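Local atomic coordinates of putative glutaryl-CoA dehydrogenase (Thermus thermophilus, PDB entry 2EBA), a protein that belongs to the acyl-CoA dehydrogenase family of flavoproteins and binds flavin-adenine dinucleotide. Residues E14-E27 with V70-R84. Residues are numbered along the deposited sequence; the frame is centred on the assembly and turned at random.
Sequences EEKEVQKAARRFLE and VSSAAYGLICYELER
R23 leaves its helix with CG anti to the backbone N (chi1 174°) and then bends at chi3, while E81 folds back at chi2 (-54°), and the two turns set guanidinium and carboxylate against each other. R23 grips side-on: NE gives to OE1 of E81 and NH2 gives to OE2 of E81, each at 2.7 Å, the second using the syn lone pair. Arginine suits the place because one flat group still has a face to offer, and the guanidinium of R84 lies on it, centres 3.5 Å apart. The stacked pair is set among carboxylates: E81 grips R23, E257 of helix 235-269 bridges to both R23 NH2 and R84 NE, and R84 NH2 makes a weak 3.4 Å bond to E27 OE2, which probably balances the two positive charges. The stem of E81 is a knob in the hole formed by Q19, A22, R23 and L26, where the small A22 fits, A22 CB lying 3.9 Å from E81 CB. These two helices belong to the all-helical N-terminal domain of the acyl-CoA dehydrogenase fold and run nearly parallel, 20° apart. Further toward their N-termini, V18 CG2 packs 3.9 Å from A74 CB, an alanine allowing close approach. At the start of helix 72-84, S71 OG caps A74 N and donates to the anti lone pair of E15 OE2 (2.6 Å), an oxygen that also bridges to R306 of helix 281-309.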
loop_
_atom_site.group_PDB
_atom_site.type_symbol
_atom_site.label_atom_id
_atom_site.label_comp_id
_atom_site.label_asym_id
_atom_site.label_seq_id
_atom_site.Cartn_x
_atom_site.Cartn_y
_atom_site.Cartn_z
ATOM N N GLU A 14 6.628 14.165 37.069
ATOM C CA GLU A 14 6.627 15.533 36.539
ATOM C C GLU A 14 6.120 15.551 35.097
ATOM O O GLU A 14 5.281 16.367 34.730
ATOM C CB GLU A 14 8.045 16.124 36.575
ATOM C CG GLU A 14 8.122 17.611 36.177
ATOM C CD GLU A 14 9.474 18.020 35.562
ATOM O OE1 GLU A 14 9.770 17.590 34.418
ATOM O OE2 GLU A 14 10.237 18.771 36.221
ATOM N N GLU A 15 6.651 14.644 34.285
ATOM C CA GLU A 15 6.254 14.544 32.890
ATOM C C GLU A 15 4.776 14.207 32.787
ATOM O O GLU A 15 4.069 14.756 31.950
ATOM C CB GLU A 15 7.090 13.473 32.188
ATOM C CG GLU A 15 8.572 13.749 32.286
ATOM C CD GLU A 15 9.432 12.632 31.750
ATOM O OE1 GLU A 15 9.087 11.450 31.957
ATOM O OE2 GLU A 15 10.470 12.937 31.136
ATOM N N LYS A 16 4.309 13.309 33.647
ATOM C CA LYS A 16 2.913 12.917 33.609
ATOM C C LYS A 16 1.985 14.036 34.005
ATOM O O LYS A 16 0.841 14.092 33.520
ATOM C CB LYS A 16 2.679 11.665 34.466
ATOM C CG LYS A 16 3.229 10.413 33.796
ATOM C CD LYS A 16 2.839 9.124 34.488
ATOM C CE LYS A 16 3.546 8.969 35.810
ATOM N NZ LYS A 16 3.634 7.535 36.132
ATOM N N GLU A 17 2.426 14.957 34.854
ATOM C CA GLU A 17 1.498 16.016 35.165
ATOM C C GLU A 17 1.582 17.155 34.140
ATOM O O GLU A 17 0.625 17.963 34.067
ATOM C CB GLU A 17 1.664 16.530 36.604
ATOM C CG GLU A 17 0.314 16.637 37.348
ATOM C CD GLU A 17 -0.355 18.009 37.183
ATOM O OE1 GLU A 17 0.375 19.018 37.028
ATOM O OE2 GLU A 17 -1.604 18.095 37.233
ATOM N N VAL A 18 2.655 17.268 33.335
ATOM C CA VAL A 18 2.613 18.359 32.358
ATOM C C VAL A 18 1.582 17.879 31.323
ATOM O O VAL A 18 0.901 18.697 30.690
ATOM C CB VAL A 18 3.998 18.711 31.686
ATOM C CG1 VAL A 18 5.081 18.746 32.746
ATOM C CG2 VAL A 18 4.310 17.767 30.583
ATOM N N GLN A 19 1.414 16.559 31.191
ATOM C CA GLN A 19 0.450 16.018 30.234
ATOM C C GLN A 19 -0.971 16.256 30.727
ATOM O O GLN A 19 -1.817 16.740 29.973
ATOM C CB GLN A 19 0.652 14.521 29.998
ATOM C CG GLN A 19 -0.249 13.926 28.905
ATOM C CD GLN A 19 -1.540 13.326 29.444
ATOM O OE1 GLN A 19 -2.606 13.392 28.817
ATOM N NE2 GLN A 19 -1.434 12.711 30.606
ATOM N N LYS A 20 -1.251 15.942 31.985
ATOM C CA LYS A 20 -2.606 16.123 32.482
ATOM C C LYS A 20 -3.051 17.581 32.458
ATOM O O LYS A 20 -4.178 17.871 32.082
ATOM C CB LYS A 20 -2.720 15.593 33.896
ATOM C CG LYS A 20 -2.164 14.173 34.083
ATOM C CD LYS A 20 -3.210 13.094 33.727
ATOM C CE LYS A 20 -2.761 12.261 32.553
ATOM N NZ LYS A 20 -3.816 11.348 32.013
ATOM N N ALA A 21 -2.171 18.485 32.870
ATOM C CA ALA A 21 -2.529 19.900 32.931
ATOM C C ALA A 21 -2.710 20.486 31.538
ATOM O O ALA A 21 -3.626 21.296 31.317
ATOM C CB ALA A 21 -1.425 20.655 33.642
ATOM N N ALA A 22 -1.835 20.112 30.603
ATOM C CA ALA A 22 -1.872 20.640 29.255
ATOM C C ALA A 22 -3.268 20.318 28.680
ATOM O O ALA A 22 -3.921 21.195 28.100
ATOM C CB ALA A 22 -0.826 19.963 28.406
ATOM N N ARG A 23 -3.746 19.071 28.830
ATOM C CA ARG A 23 -5.049 18.654 28.300
ATOM C C ARG A 23 -6.148 19.435 29.064
ATOM O O ARG A 23 -7.121 19.855 28.433
ATOM C CB ARG A 23 -5.227 17.124 28.506
ATOM C CG ARG A 23 -6.618 16.622 28.108
ATOM C CD ARG A 23 -6.763 15.110 27.781
ATOM N NE ARG A 23 -5.709 14.597 26.906
ATOM C CZ ARG A 23 -5.690 13.375 26.363
ATOM N NH1 ARG A 23 -6.685 12.514 26.589
ATOM N NH2 ARG A 23 -4.660 12.999 25.613
ATOM N N ARG A 24 -6.036 19.661 30.372
ATOM C CA ARG A 24 -7.093 20.416 31.064
ATOM C C ARG A 24 -7.174 21.840 30.502
ATOM O O ARG A 24 -8.246 22.326 30.185
ATOM C CB ARG A 24 -6.830 20.531 32.571
ATOM C CG ARG A 24 -7.437 19.364 33.310
ATOM C CD ARG A 24 -7.480 19.624 34.797
ATOM N NE ARG A 24 -6.540 18.752 35.494
ATOM C CZ ARG A 24 -5.356 19.135 35.953
ATOM N NH1 ARG A 24 -4.969 20.399 35.791
ATOM N NH2 ARG A 24 -4.548 18.256 36.534
ATOM N N PHE A 25 -6.033 22.513 30.377
ATOM C CA PHE A 25 -6.044 23.864 29.840
ATOM C C PHE A 25 -6.629 23.925 28.439
ATOM O O PHE A 25 -7.605 24.632 28.218
ATOM C CB PHE A 25 -4.636 24.416 29.896
ATOM C CG PHE A 25 -4.341 25.427 28.867
ATOM C CD1 PHE A 25 -5.059 26.627 28.811
ATOM C CD2 PHE A 25 -3.353 25.188 27.928
ATOM C CE1 PHE A 25 -4.792 27.571 27.806
ATOM C CE2 PHE A 25 -3.075 26.126 26.936
ATOM C CZ PHE A 25 -3.805 27.320 26.876
ATOM N N LEU A 26 -6.074 23.140 27.527
ATOM C CA LEU A 26 -6.533 23.142 26.143
ATOM C C LEU A 26 -7.957 22.746 25.887
ATOM O O LEU A 26 -8.579 23.158 24.892
ATOM C CB LEU A 26 -5.666 22.218 25.330
ATOM C CG LEU A 26 -4.289 22.780 25.192
ATOM C CD1 LEU A 26 -3.388 21.622 24.834
ATOM C CD2 LEU A 26 -4.292 23.876 24.134
ATOM N N GLU A 27 -8.442 21.895 26.772
ATOM C CA GLU A 27 -9.765 21.346 26.659
ATOM C C GLU A 27 -10.833 22.300 27.090
ATOM O O GLU A 27 -11.987 22.224 26.633
ATOM C CB GLU A 27 -9.840 20.105 27.508
ATOM C CG GLU A 27 -10.918 19.180 27.085
ATOM C CD GLU A 27 -10.386 17.776 27.032
ATOM O OE1 GLU A 27 -10.114 17.186 28.102
ATOM O OE2 GLU A 27 -10.205 17.268 25.912
ATOM N N VAL A 70 12.215 21.646 31.957
ATOM C CA VAL A 70 11.705 20.288 32.093
ATOM C C VAL A 70 12.334 19.425 31.021
ATOM O O VAL A 70 13.109 19.921 30.209
ATOM C CB VAL A 70 10.178 20.229 31.979
ATOM C CG1 VAL A 70 9.559 21.093 33.054
ATOM C CG2 VAL A 70 9.735 20.682 30.602
ATOM N N SER A 71 11.995 18.139 31.022
ATOM C CA SER A 71 12.571 17.183 30.076
ATOM C C SER A 71 12.079 17.286 28.652
ATOM O O SER A 71 11.105 17.969 28.356
ATOM C CB SER A 71 12.325 15.756 30.554
ATOM O OG SER A 71 10.971 15.389 30.351
ATOM N N SER A 72 12.771 16.579 27.769
ATOM C CA SER A 72 12.408 16.544 26.366
ATOM C C SER A 72 11.096 15.793 26.253
ATOM O O SER A 72 10.232 16.163 25.466
ATOM C CB SER A 72 13.491 15.846 25.543
ATOM O OG SER A 72 14.632 16.680 25.425
ATOM N N ALA A 73 10.945 14.742 27.055
ATOM C CA ALA A 73 9.717 13.964 27.041
ATOM C C ALA A 73 8.553 14.922 27.339
ATOM O O ALA A 73 7.511 14.881 26.680
ATOM C CB ALA A 73 9.789 12.860 28.088
ATOM N N ALA A 74 8.750 15.798 28.319
ATOM C CA ALA A 74 7.726 16.763 28.708
ATOM C C ALA A 74 7.396 17.703 27.556
ATOM O O ALA A 74 6.237 18.059 27.360
ATOM C CB ALA A 74 8.189 17.571 29.941
ATOM N N TYR A 75 8.413 18.115 26.805
ATOM C CA TYR A 75 8.208 18.995 25.658
ATOM C C TYR A 75 7.398 18.197 24.648
ATOM O O TYR A 75 6.400 18.676 24.119
ATOM C CB TYR A 75 9.564 19.422 25.071
ATOM C CG TYR A 75 9.517 20.156 23.730
ATOM C CD1 TYR A 75 8.567 21.149 23.478
ATOM C CD2 TYR A 75 10.452 19.876 22.731
ATOM C CE1 TYR A 75 8.555 21.838 22.265
ATOM C CE2 TYR A 75 10.450 20.554 21.524
ATOM C CZ TYR A 75 9.499 21.533 21.294
ATOM O OH TYR A 75 9.481 22.187 20.081
ATOM N N GLY A 76 7.829 16.961 24.406
ATOM C CA GLY A 76 7.128 16.102 23.474
ATOM C C GLY A 76 5.687 15.947 23.896
ATOM O O GLY A 76 4.787 15.984 23.068
ATOM N N LEU A 77 5.472 15.789 25.198
ATOM C CA LEU A 77 4.137 15.627 25.753
ATOM C C LEU A 77 3.254 16.858 25.609
ATOM O O LEU A 77 2.048 16.718 25.486
ATOM C CB LEU A 77 4.208 15.223 27.231
ATOM C CG LEU A 77 4.689 13.793 27.523
ATOM C CD1 LEU A 77 4.949 13.600 29.017
ATOM C CD2 LEU A 77 3.656 12.805 27.031
ATOM N N ILE A 78 3.814 18.062 25.639
ATOM C CA ILE A 78 2.946 19.212 25.486
ATOM C C ILE A 78 2.601 19.334 23.999
ATOM O O ILE A 78 1.496 19.731 23.632
ATOM C CB ILE A 78 3.583 20.539 26.009
ATOM C CG1 ILE A 78 4.544 21.105 24.984
ATOM C CG2 ILE A 78 4.279 20.320 27.329
ATOM C CD1 ILE A 78 4.041 22.384 24.411
ATOM N N CYS A 79 3.551 18.977 23.144
ATOM C CA CYS A 79 3.313 19.027 21.708
ATOM C C CYS A 79 2.183 18.069 21.368
ATOM O O CYS A 79 1.308 18.378 20.555
ATOM C CB CYS A 79 4.580 18.639 20.949
ATOM S SG CYS A 79 5.785 19.959 20.888
ATOM N N TYR A 80 2.213 16.909 22.015
ATOM C CA TYR A 80 1.218 15.853 21.850
ATOM C C TYR A 80 -0.190 16.411 22.085
ATOM O O TYR A 80 -1.087 16.319 21.235
ATOM C CB TYR A 80 1.509 14.735 22.868
ATOM C CG TYR A 80 0.637 13.511 22.737
ATOM C CD1 TYR A 80 1.022 12.440 21.924
ATOM C CD2 TYR A 80 -0.595 13.439 23.385
ATOM C CE1 TYR A 80 0.201 11.325 21.761
ATOM C CE2 TYR A 80 -1.428 12.331 23.225
ATOM C CZ TYR A 80 -1.020 11.278 22.410
ATOM O OH TYR A 80 -1.817 10.172 22.247
ATOM N N GLU A 81 -0.370 16.987 23.269
ATOM C CA GLU A 81 -1.646 17.564 23.660
ATOM C C GLU A 81 -2.040 18.761 22.777
ATOM O O GLU A 81 -3.213 18.938 22.443
ATOM C CB GLU A 81 -1.598 17.966 25.142
ATOM C CG GLU A 81 -1.571 16.779 26.106
ATOM C CD GLU A 81 -2.718 15.804 25.868
ATOM O OE1 GLU A 81 -3.872 16.259 25.750
ATOM O OE2 GLU A 81 -2.471 14.585 25.806
ATOM N N LEU A 82 -1.062 19.576 22.397
ATOM C CA LEU A 82 -1.336 20.716 21.538
ATOM C C LEU A 82 -1.904 20.244 20.191
ATOM O O LEU A 82 -2.999 20.650 19.793
ATOM C CB LEU A 82 -0.051 21.518 21.310
ATOM C CG LEU A 82 0.381 22.516 22.387
ATOM C CD1 LEU A 82 1.813 22.918 22.150
ATOM C CD2 LEU A 82 -0.519 23.734 22.354
ATOM N N GLU A 83 -1.163 19.370 19.511
ATOM C CA GLU A 83 -1.544 18.847 18.200
ATOM C C GLU A 83 -2.854 18.096 18.243
ATOM O O GLU A 83 -3.641 18.129 17.300
ATOM C CB GLU A 83 -0.460 17.915 17.673
ATOM C CG GLU A 83 -0.569 17.624 16.190
ATOM C CD GLU A 83 0.667 18.060 15.434
ATOM O OE1 GLU A 83 1.772 17.951 16.016
ATOM O OE2 GLU A 83 0.537 18.494 14.269
ATOM N N ARG A 84 -3.110 17.411 19.347
ATOM C CA ARG A 84 -4.335 16.656 19.511
ATOM C C ARG A 84 -5.542 17.606 19.349
ATOM O O ARG A 84 -6.651 17.190 18.988
ATOM C CB ARG A 84 -4.340 16.039 20.876
ATOM C CG ARG A 84 -5.563 15.261 21.247
ATOM C CD ARG A 84 -5.273 14.733 22.636
ATOM N NE ARG A 84 -6.450 14.316 23.386
ATOM C CZ ARG A 84 -7.373 15.145 23.886
ATOM N NH1 ARG A 84 -7.279 16.469 23.715
ATOM N NH2 ARG A 84 -8.394 14.653 24.585
#